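Local coordinates for protein transcriptional regulator, LysR family (Vibrio cholerae, PDB 3SZP) that activates virulence genes of Vibrio cholerae as a LysR-type transcriptional regulator, probably binding promoter DNA through its winged helix-turn-helix domain, at residues D4-F9 with E62-D67; E115-I120 with I282-G287; V239-F244 with G248-V253. All coordinates share one frame; numbering follows the deposited sequence.

Contact 1 of 3, residues D4-F9 with E62-D67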
loop_
_atom_site.group_PDB
_atom_site.type_symbol
_atom_site.label_atom_id
_atom_site.label_comp_id
_atom_site.label_asym_id
_atom_site.label_seq_id
_atom_site.Cartn_x
_atom_site.Cartn_y
_atom_site.Cartn_z
ATOM N N ASP A 4 3.566 -29.021 1.337
ATOM C CA ASP A 4 2.253 -28.377 1.395
ATOM C C ASP A 4 2.370 -26.861 1.494
ATOM O O ASP A 4 1.537 -26.137 0.946
ATOM C CB ASP A 4 1.400 -28.928 2.539
ATOM C CG ASP A 4 0.806 -30.274 2.209
ATOM O OD1 ASP A 4 0.295 -30.427 1.076
ATOM O OD2 ASP A 4 0.860 -31.187 3.066
ATOM N N ASP A 5 3.402 -26.378 2.182
ATOM C CA ASP A 5 3.624 -24.930 2.261
ATOM C C ASP A 5 4.085 -24.392 0.906
ATOM O O ASP A 5 3.634 -23.332 0.454
ATOM C CB ASP A 5 4.619 -24.580 3.363
ATOM C CG ASP A 5 4.091 -24.905 4.762
ATOM O OD1 ASP A 5 2.875 -25.113 4.941
ATOM O OD2 ASP A 5 4.894 -24.936 5.705
ATOM N N LEU A 6 4.967 -25.154 0.255
ATOM C CA LEU A 6 5.419 -24.852 -1.102
ATOM C C LEU A 6 4.215 -24.833 -2.037
ATOM O O LEU A 6 4.068 -23.933 -2.862
ATOM C CB LEU A 6 6.432 -25.902 -1.572
ATOM C CG LEU A 6 6.997 -25.698 -2.976
ATOM C CD1 LEU A 6 7.729 -24.349 -3.077
ATOM C CD2 LEU A 6 7.937 -26.835 -3.353
ATOM N N ASN A 7 3.349 -25.830 -1.895
ATOM C CA ASN A 7 2.121 -25.876 -2.679
ATOM C C ASN A 7 1.221 -24.705 -2.382
ATOM O O ASN A 7 0.571 -24.179 -3.284
ATOM C CB ASN A 7 1.322 -27.150 -2.407
ATOM C CG ASN A 7 0.212 -27.352 -3.418
ATOM O OD1 ASN A 7 0.425 -27.191 -4.620
ATOM N ND2 ASN A 7 -0.979 -27.695 -2.940
ATOM N N LEU A 8 1.167 -24.322 -1.109
ATOM C CA LEU A 8 0.329 -23.202 -0.685
ATOM C C LEU A 8 0.872 -21.919 -1.303
ATOM O O LEU A 8 0.113 -21.053 -1.727
ATOM C CB LEU A 8 0.296 -23.060 0.840
ATOM C CG LEU A 8 -0.461 -21.787 1.287
ATOM C CD1 LEU A 8 -1.922 -21.871 0.829
ATOM C CD2 LEU A 8 -0.396 -21.555 2.800
ATOM N N PHE A 9 2.196 -21.815 -1.349
ATOM C CA PHE A 9 2.863 -20.681 -1.983
ATOM C C PHE A 9 2.452 -20.599 -3.444
ATOM O O PHE A 9 2.065 -19.541 -3.927
ATOM C CB PHE A 9 4.380 -20.829 -1.850
ATOM C CG PHE A 9 5.167 -20.066 -2.885
ATOM C CD1 PHE A 9 5.276 -18.675 -2.824
ATOM C CD2 PHE A 9 5.824 -20.741 -3.907
ATOM C CE1 PHE A 9 6.026 -17.977 -3.769
ATOM C CE2 PHE A 9 6.592 -20.042 -4.847
ATOM C CZ PHE A 9 6.680 -18.659 -4.784
ATOM N N GLU A 62 10.189 -16.179 -7.807
ATOM C CA GLU A 62 9.940 -16.322 -9.228
ATOM C C GLU A 62 10.487 -17.653 -9.749
ATOM O O GLU A 62 9.832 -18.353 -10.510
ATOM C CB GLU A 62 10.582 -15.150 -9.972
ATOM C CG GLU A 62 9.914 -14.773 -11.274
ATOM C CD GLU A 62 8.509 -14.199 -11.082
ATOM O OE1 GLU A 62 8.354 -12.950 -11.067
ATOM O OE2 GLU A 62 7.556 -15.000 -10.968
ATOM N N ARG A 63 11.690 -17.995 -9.314
ATOM C CA ARG A 63 12.327 -19.250 -9.681
ATOM C C ARG A 63 11.558 -20.465 -9.115
ATOM O O ARG A 63 11.357 -21.460 -9.813
ATOM C CB ARG A 63 13.777 -19.239 -9.181
ATOM C CG ARG A 63 14.583 -20.468 -9.513
ATOM C CD ARG A 63 15.081 -20.442 -10.950
ATOM N NE ARG A 63 15.729 -21.704 -11.272
ATOM C CZ ARG A 63 17.014 -21.967 -11.047
ATOM N NH1 ARG A 63 17.818 -21.042 -10.512
ATOM N NH2 ARG A 63 17.503 -23.163 -11.375
ATOM N N PHE A 64 11.126 -20.378 -7.861
ATOM C CA PHE A 64 10.366 -21.474 -7.254
ATOM C C PHE A 64 9.020 -21.702 -7.949
ATOM O O PHE A 64 8.651 -22.843 -8.244
ATOM C CB PHE A 64 10.177 -21.268 -5.747
ATOM C CG PHE A 64 11.345 -21.744 -4.919
ATOM C CD1 PHE A 64 11.434 -23.080 -4.529
ATOM C CD2 PHE A 64 12.354 -20.867 -4.543
ATOM C CE1 PHE A 64 12.492 -23.537 -3.765
ATOM C CE2 PHE A 64 13.421 -21.302 -3.781
ATOM C CZ PHE A 64 13.494 -22.659 -3.392
ATOM N N TYR A 65 8.305 -20.626 -8.234
ATOM C CA TYR A 65 7.008 -20.735 -8.887
ATOM C C TYR A 65 7.131 -21.367 -10.267
ATOM O O TYR A 65 6.475 -22.365 -10.556
ATOM C CB TYR A 65 6.339 -19.365 -9.001
ATOM C CG TYR A 65 5.022 -19.397 -9.745
ATOM C CD1 TYR A 65 3.909 -20.043 -9.211
ATOM C CD2 TYR A 65 4.891 -18.783 -10.985
ATOM C CE1 TYR A 65 2.699 -20.073 -9.892
ATOM C CE2 TYR A 65 3.679 -18.803 -11.677
ATOM C CZ TYR A 65 2.588 -19.453 -11.126
ATOM O OH TYR A 65 1.385 -19.473 -11.812
ATOM N N LYS A 66 7.968 -20.784 -11.118
ATOM C CA LYS A 66 8.128 -21.261 -12.485
ATOM C C LYS A 66 8.566 -22.726 -12.525
ATOM O O LYS A 66 7.971 -23.525 -13.227
ATOM C CB LYS A 66 9.116 -20.370 -13.253
ATOM C CG LYS A 66 9.158 -20.606 -14.768
ATOM C CD LYS A 66 7.740 -20.560 -15.374
ATOM C CE LYS A 66 7.746 -20.312 -16.900
ATOM N NZ LYS A 66 8.524 -21.329 -17.687
ATOM N N ASP A 67 9.590 -23.071 -11.752
ATOM C CA ASP A 67 10.218 -24.392 -11.811
ATOM C C ASP A 67 9.418 -25.508 -11.146
ATOM O O ASP A 67 9.254 -26.578 -11.723
ATOM C CB ASP A 67 11.625 -24.352 -11.204
ATOM C CG ASP A 67 12.638 -23.717 -12.135
ATOM O OD1 ASP A 67 12.194 -23.011 -13.060
ATOM O OD2 ASP A 67 13.864 -23.921 -11.952
#
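Phe9 reaches across from helix 3-15 and sets one corner of its ring, CE2, against the backbone and CB of two successive residues of helix 59-83. The backbone N of Tyr65 lies at the ring edge, close to the ring plane, 3.8 Å from Phe9 CE2, and Phe64 CB is 3.9 Å from the same carbon. The Phe9 and Phe64 side chains cross at about a right angle. With CG anti to the backbone N, the Phe9 torsion (chi1 157°) swings the ring out to helix 59-83, so that CE2 is the atom that touches. Leu6, one helical turn earlier, works beside it: its CD1 touches Phe64 CD1 at 4.2 Å, the two side chains again crossing nearly perpendicularly. Helix 3-15 belongs to the N-terminal winged helix-turn-helix domain of LysR regulators; helix 59-83, which follows the wing strands 48-51 and 54-57, is the long linker helix, and its first turns pack on that domain. The axes of the two segments cross at 94°, 10.8 Å apart at their closest, a spacing bridged by large side chains. Leu39, Leu47 and Leu57 also pack on Phe9, and Leu43 and Leu45 on Phe64. Ile82 of the second subunit touches Phe64 as well, bringing the partner's linker helix up to this core. Tyr65 adds its CB, 4.2 Å from Phe9 CE2, and its side chain also touches Val13 and Glu14, further on in helix 3-15.

Contact 2 of 3, residues E115-I120 with I282-G287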
loop_
_atom_site.group_PDB
_atom_site.type_symbol
_atom_site.label_atom_id
_atom_site.label_comp_id
_atom_site.label_asym_id
_atom_site.label_seq_id
_atom_site.Cartn_x
_atom_site.Cartn_y
_atom_site.Cartn_z
ATOM N N GLU A 115 -27.112 -37.724 7.479
ATOM C CA GLU A 115 -27.624 -38.728 8.404
ATOM C C GLU A 115 -27.776 -40.089 7.718
ATOM O O GLU A 115 -27.350 -41.106 8.252
ATOM C CB GLU A 115 -28.938 -38.303 9.073
ATOM C CG GLU A 115 -29.562 -39.441 9.896
ATOM C CD GLU A 115 -30.493 -38.957 10.995
ATOM O OE1 GLU A 115 -30.776 -37.737 11.058
ATOM O OE2 GLU A 115 -30.943 -39.800 11.809
ATOM N N LYS A 116 -28.354 -40.083 6.525
ATOM C CA LYS A 116 -28.534 -41.296 5.744
ATOM C C LYS A 116 -27.216 -41.878 5.239
ATOM O O LYS A 116 -27.061 -43.089 5.161
ATOM C CB LYS A 116 -29.453 -41.023 4.556
ATOM C CG LYS A 116 -29.843 -42.270 3.779
ATOM C CD LYS A 116 -30.818 -41.929 2.669
ATOM C CE LYS A 116 -31.560 -43.161 2.166
ATOM N NZ LYS A 116 -32.678 -42.761 1.244
ATOM N N TYR A 117 -26.269 -41.018 4.878
ATOM C CA TYR A 117 -25.004 -41.500 4.332
ATOM C C TYR A 117 -23.813 -41.045 5.156
ATOM O O TYR A 117 -23.159 -40.070 4.813
ATOM C CB TYR A 117 -24.853 -41.053 2.885
ATOM C CG TYR A 117 -25.954 -41.570 1.997
ATOM C CD1 TYR A 117 -25.979 -42.901 1.580
ATOM C CD2 TYR A 117 -26.981 -40.736 1.585
ATOM C CE1 TYR A 117 -27.006 -43.373 0.760
ATOM C CE2 TYR A 117 -28.000 -41.198 0.771
ATOM C CZ TYR A 117 -28.006 -42.504 0.359
ATOM O OH TYR A 117 -29.031 -42.933 -0.449
ATOM N N PRO A 118 -23.526 -41.767 6.245
ATOM C CA PRO A 118 -22.505 -41.382 7.225
ATOM C C PRO A 118 -21.063 -41.433 6.696
ATOM O O PRO A 118 -20.200 -40.856 7.350
ATOM C CB PRO A 118 -22.677 -42.412 8.356
ATOM C CG PRO A 118 -23.945 -43.187 8.023
ATOM C CD PRO A 118 -24.123 -43.082 6.549
ATOM N N ASP A 119 -20.804 -42.097 5.570
ATOM C CA ASP A 119 -19.441 -42.182 5.020
ATOM C C ASP A 119 -19.236 -41.203 3.866
ATOM O O ASP A 119 -18.168 -41.149 3.268
ATOM C CB ASP A 119 -19.127 -43.587 4.504
ATOM C CG ASP A 119 -19.232 -44.645 5.569
ATOM O OD1 ASP A 119 -18.913 -44.351 6.739
ATOM O OD2 ASP A 119 -19.618 -45.787 5.226
ATOM N N ILE A 120 -20.278 -40.465 3.526
ATOM C CA ILE A 120 -20.146 -39.397 2.546
ATOM C C ILE A 120 -19.966 -38.060 3.265
ATOM O O ILE A 120 -20.807 -37.669 4.078
ATOM C CB ILE A 120 -21.370 -39.318 1.621
ATOM C CG1 ILE A 120 -21.400 -40.525 0.686
ATOM C CG2 ILE A 120 -21.348 -38.011 0.838
ATOM C CD1 ILE A 120 -22.584 -40.543 -0.223
ATOM N N ILE A 282 -27.519 -36.270 -5.640
ATOM C CA ILE A 282 -28.425 -35.702 -6.625
ATOM C C ILE A 282 -29.828 -36.319 -6.529
ATOM O O ILE A 282 -30.829 -35.594 -6.484
ATOM C CB ILE A 282 -27.860 -35.889 -8.041
ATOM C CG1 ILE A 282 -26.594 -35.049 -8.220
ATOM C CG2 ILE A 282 -28.906 -35.527 -9.100
ATOM C CD1 ILE A 282 -25.886 -35.317 -9.547
ATOM N N ASP A 283 -29.901 -37.650 -6.500
ATOM C CA ASP A 283 -31.180 -38.345 -6.381
ATOM C C ASP A 283 -31.869 -38.019 -5.060
ATOM O O ASP A 283 -33.097 -37.968 -4.975
ATOM C CB ASP A 283 -30.991 -39.860 -6.481
ATOM C CG ASP A 283 -30.799 -40.336 -7.915
ATOM O OD1 ASP A 283 -30.975 -39.517 -8.848
ATOM O OD2 ASP A 283 -30.499 -41.543 -8.110
ATOM N N PHE A 284 -31.076 -37.818 -4.018
ATOM C CA PHE A 284 -31.639 -37.482 -2.726
ATOM C C PHE A 284 -32.335 -36.119 -2.783
ATOM O O PHE A 284 -33.484 -35.981 -2.365
ATOM C CB PHE A 284 -30.561 -37.477 -1.655
ATOM C CG PHE A 284 -31.101 -37.372 -0.250
ATOM C CD1 PHE A 284 -31.524 -38.508 0.429
ATOM C CD2 PHE A 284 -31.180 -36.148 0.390
ATOM C CE1 PHE A 284 -32.010 -38.419 1.727
ATOM C CE2 PHE A 284 -31.669 -36.058 1.684
ATOM C CZ PHE A 284 -32.091 -37.198 2.348
ATOM N N VAL A 285 -31.642 -35.117 -3.308
ATOM C CA VAL A 285 -32.241 -33.793 -3.450
ATOM C C VAL A 285 -33.543 -33.873 -4.247
ATOM O O VAL A 285 -34.592 -33.403 -3.799
ATOM C CB VAL A 285 -31.285 -32.811 -4.140
ATOM C CG1 VAL A 285 -32.002 -31.513 -4.440
ATOM C CG2 VAL A 285 -30.051 -32.575 -3.267
ATOM N N ILE A 286 -33.475 -34.495 -5.416
ATOM C CA ILE A 286 -34.634 -34.625 -6.282
ATOM C C ILE A 286 -35.850 -35.197 -5.559
ATOM O O ILE A 286 -36.985 -34.770 -5.803
ATOM C CB ILE A 286 -34.313 -35.511 -7.483
ATOM C CG1 ILE A 286 -33.443 -34.738 -8.473
ATOM C CG2 ILE A 286 -35.596 -36.017 -8.135
ATOM C CD1 ILE A 286 -33.026 -35.548 -9.670
ATOM N N GLY A 287 -35.621 -36.169 -4.681
ATOM C CA GLY A 287 -36.719 -36.803 -3.975
ATOM C C GLY A 287 -37.143 -36.035 -2.731
ATOM O O GLY A 287 -38.132 -36.375 -2.096
#
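In the LysR substrate-binding domain, helix 102-116 gives way to a type I beta turn, Tyr117 to Ile120, that leads into strand 120-127, and the contact joins this junction to helix 276-287 near the C-terminus. Phe284 carries the helix side of it. Its CG stands anti to the backbone N (chi1 -170°), which extends the ring from the helix toward the side chains of Lys116 and Tyr117. The methylenes of Lys116 do the touching on the other side: CD lies 3.8 Å from Phe284 CE1, approaching the ring at a slant. From CG outward the lysine chain is extended, so its aliphatic part runs past the phenyl ring before reaching the ammonium group. Tyr117 meets the same ring more loosely. Its CE2 is 4.4 Å from Phe284 CD1, and that phenyl carbon lies at the edge of the tyrosine ring, near its plane. Lys116 CG, meanwhile, rests 3.7 Å above one face of the Tyr117 ring, displaced toward the rim, and the lysine therefore packs on both aromatics. Phe113, one turn back on helix 102-116, extends the cluster, meeting Phe284 edge-to-face and Tyr117 with the planes at about 45°. Within the turn, Ile120 N bonds to Tyr117 O at 3.2 Å. Glu115 and Pro118 lie against a third subunit. The arrangement is a surface cluster of aromatic rings and a lysine chain joining the C-terminal end of helix 102-116 and the following turn to helix 276-287, in an alpha/beta subdomain of the periplasmic-binding-protein-like fold of LysR effector domains.

Contact 3 of 3, residues V239-F244 with G248-V253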
loop_
_atom_site.group_PDB
_atom_site.type_symbol
_atom_site.label_atom_id
_atom_site.label_comp_id
_atom_site.label_asym_id
_atom_site.label_seq_id
_atom_site.Cartn_x
_atom_site.Cartn_y
_atom_site.Cartn_z
ATOM N N VAL A 239 -39.773 -17.552 3.043
ATOM C CA VAL A 239 -39.179 -18.653 3.798
ATOM C C VAL A 239 -38.344 -18.203 5.008
ATOM O O VAL A 239 -38.354 -18.869 6.054
ATOM C CB VAL A 239 -38.323 -19.560 2.872
ATOM C CG1 VAL A 239 -37.060 -18.852 2.431
ATOM C CG2 VAL A 239 -37.986 -20.878 3.559
ATOM N N MET A 240 -37.627 -17.085 4.855
ATOM C CA MET A 240 -36.789 -16.540 5.923
ATOM C C MET A 240 -37.649 -15.886 7.008
ATOM O O MET A 240 -37.117 -15.392 7.995
ATOM C CB MET A 240 -35.765 -15.510 5.375
ATOM C CG MET A 240 -34.508 -16.092 4.674
ATOM S SD MET A 240 -33.321 -14.851 3.970
ATOM C CE MET A 240 -31.752 -15.509 4.553
ATOM N N LEU A 241 -38.973 -15.909 6.844
ATOM C CA LEU A 241 -39.858 -15.064 7.653
ATOM C C LEU A 241 -41.059 -15.716 8.330
ATOM O O LEU A 241 -41.738 -15.050 9.126
ATOM C CB LEU A 241 -40.435 -13.936 6.792
ATOM C CG LEU A 241 -39.581 -12.834 6.166
ATOM C CD1 LEU A 241 -40.428 -12.077 5.150
ATOM C CD2 LEU A 241 -39.054 -11.900 7.224
ATOM N N ARG A 242 -41.374 -16.971 8.024
ATOM C CA ARG A 242 -42.643 -17.502 8.525
ATOM C C ARG A 242 -42.705 -17.557 10.065
ATOM O O ARG A 242 -43.752 -17.278 10.666
ATOM C CB ARG A 242 -43.063 -18.828 7.836
ATOM C CG ARG A 242 -42.146 -20.055 8.038
ATOM C CD ARG A 242 -42.927 -21.384 7.809
ATOM N NE ARG A 242 -42.039 -22.526 7.568
ATOM C CZ ARG A 242 -42.417 -23.674 7.013
ATOM N NH1 ARG A 242 -43.675 -23.849 6.634
ATOM N NH2 ARG A 242 -41.537 -24.656 6.833
ATOM N N GLU A 243 -41.573 -17.874 10.695
ATOM C CA GLU A 243 -41.472 -17.876 12.160
ATOM C C GLU A 243 -42.044 -16.584 12.703
ATOM O O GLU A 243 -42.962 -16.588 13.526
ATOM C CB GLU A 243 -40.013 -18.018 12.619
ATOM C CG GLU A 243 -39.863 -18.152 14.145
ATOM C CD GLU A 243 -38.409 -18.203 14.626
ATOM O OE1 GLU A 243 -37.496 -18.376 13.787
ATOM O OE2 GLU A 243 -38.183 -18.076 15.854
ATOM N N PHE A 244 -41.503 -15.477 12.197
ATOM C CA PHE A 244 -41.837 -14.145 12.673
ATOM C C PHE A 244 -43.189 -13.658 12.185
ATOM O O PHE A 244 -43.837 -12.857 12.849
ATOM C CB PHE A 244 -40.719 -13.180 12.265
ATOM C CG PHE A 244 -39.354 -13.769 12.448
ATOM C CD1 PHE A 244 -38.843 -13.972 13.724
ATOM C CD2 PHE A 244 -38.605 -14.170 11.364
ATOM C CE1 PHE A 244 -37.599 -14.539 13.905
ATOM C CE2 PHE A 244 -37.352 -14.739 11.538
ATOM C CZ PHE A 244 -36.851 -14.928 12.806
ATOM N N GLY A 248 -46.847 -12.190 16.131
ATOM C CA GLY A 248 -47.136 -10.893 15.540
ATOM C C GLY A 248 -45.927 -9.970 15.430
ATOM O O GLY A 248 -46.094 -8.755 15.350
ATOM N N SER A 249 -44.720 -10.535 15.411
ATOM C CA SER A 249 -43.496 -9.725 15.557
ATOM C C SER A 249 -42.965 -9.101 14.260
ATOM O O SER A 249 -42.177 -8.161 14.304
ATOM C CB SER A 249 -42.376 -10.509 16.250
ATOM O OG SER A 249 -41.640 -11.269 15.303
ATOM N N LEU A 250 -43.385 -9.645 13.120
ATOM C CA LEU A 250 -43.240 -8.975 11.834
ATOM C C LEU A 250 -44.582 -9.057 11.136
ATOM O O LEU A 250 -45.206 -10.116 11.143
ATOM C CB LEU A 250 -42.183 -9.659 10.972
ATOM C CG LEU A 250 -40.729 -9.488 11.401
ATOM C CD1 LEU A 250 -39.817 -10.300 10.501
ATOM C CD2 LEU A 250 -40.342 -8.019 11.391
ATOM N N VAL A 251 -45.044 -7.958 10.548
ATOM C CA VAL A 251 -46.262 -8.007 9.746
ATOM C C VAL A 251 -46.018 -7.592 8.305
ATOM O O VAL A 251 -45.254 -6.665 8.025
ATOM C CB VAL A 251 -47.403 -7.150 10.330
ATOM C CG1 VAL A 251 -47.759 -7.616 11.755
ATOM C CG2 VAL A 251 -47.036 -5.693 10.318
ATOM N N GLN A 252 -46.674 -8.298 7.391
ATOM C CA GLN A 252 -46.589 -7.973 5.980
ATOM C C GLN A 252 -47.259 -6.638 5.712
ATOM O O GLN A 252 -48.305 -6.340 6.266
ATOM C CB GLN A 252 -47.235 -9.071 5.127
ATOM C CG GLN A 252 -47.068 -8.824 3.633
ATOM C CD GLN A 252 -47.581 -9.974 2.779
ATOM O OE1 GLN A 252 -48.204 -10.903 3.283
ATOM N NE2 GLN A 252 -47.334 -9.903 1.477
ATOM N N VAL A 253 -46.642 -5.825 4.874
ATOM C CA VAL A 253 -47.278 -4.601 4.415
ATOM C C VAL A 253 -47.349 -4.613 2.896
ATOM O O VAL A 253 -46.670 -5.400 2.250
ATOM C CB VAL A 253 -46.496 -3.358 4.870
ATOM C CG1 VAL A 253 -46.573 -3.222 6.388
ATOM C CG2 VAL A 253 -45.039 -3.431 4.392
#
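Leu250 and Phe244 share the same kind of side-chain setting, CG anti to the carbonyl carbon (chi1 -71° for Leu250, -42° for Phe244), and their side chains run side by side in one direction. Leu250 CD1 consequently settles against the root of the phenylalanine, 3.5 Å from Phe244 CB, and approaches the ring obliquely rather than over its centre. The same methyl also receives Leu241: Leu241 CD2 lies 3.7 Å from Leu250 CD1, with the two leucines crossing at roughly a right angle. One methyl group is thus held between Leu241, at the N-cap position of helix 242-246, and Phe244 within the helix. Beyond the apolar core, Ser249 OG sits at the edge of the Phe244 ring, 3.7 Å from Phe244 CB, but its hydrogen bond is with Asp247, inside the connecting turn. The backbone probably closes the turn too: Leu250 N lies 3.3 Å from Phe244 O in a fairly straight hydrogen bond (153°), though the position of that oxygen is less certain. On the Phe244 ring itself, Glu243 CB rests over the centre of one face at 4.1 Å, and Arg224 of helix 220-228 makes a cation-pi contact. Arg224 and Cys227 also pack on Leu250, tying the turn to that helix. Beyond the turn, Val251 and Val253 bond through the backbone to Ala166 and Leu164 of strand 153-166. The whole is a tight helix-to-strand connection, in which a short helix packs on the residues that lead into the short strand 251-252, within the alpha/beta effector domain of a LysR regulator.

Contact 1 lies in the N-terminal DNA-binding region, whereas contacts 2 and 3 both belong to the substrate-binding domain. Along the chain contact 1 closes before the others open, and contact 3 is nested inside the long loop that contact 2 closes. The centres of contacts 1 and 3 are about 52 Å apart, on opposite sides of the chain's centre; the centre of contact 2 is about 38 Å from that of contact 1 and about 31 Å from that of contact 3. None touches another. The mixed sheet links the latter two: segment 115-120 runs into strand 120-127, and strand 251-252 pairs with strand 153-166. The series reflects a LysR regulator's separate DNA-binding and effector parts, with helix 59-83 leading from one to the other.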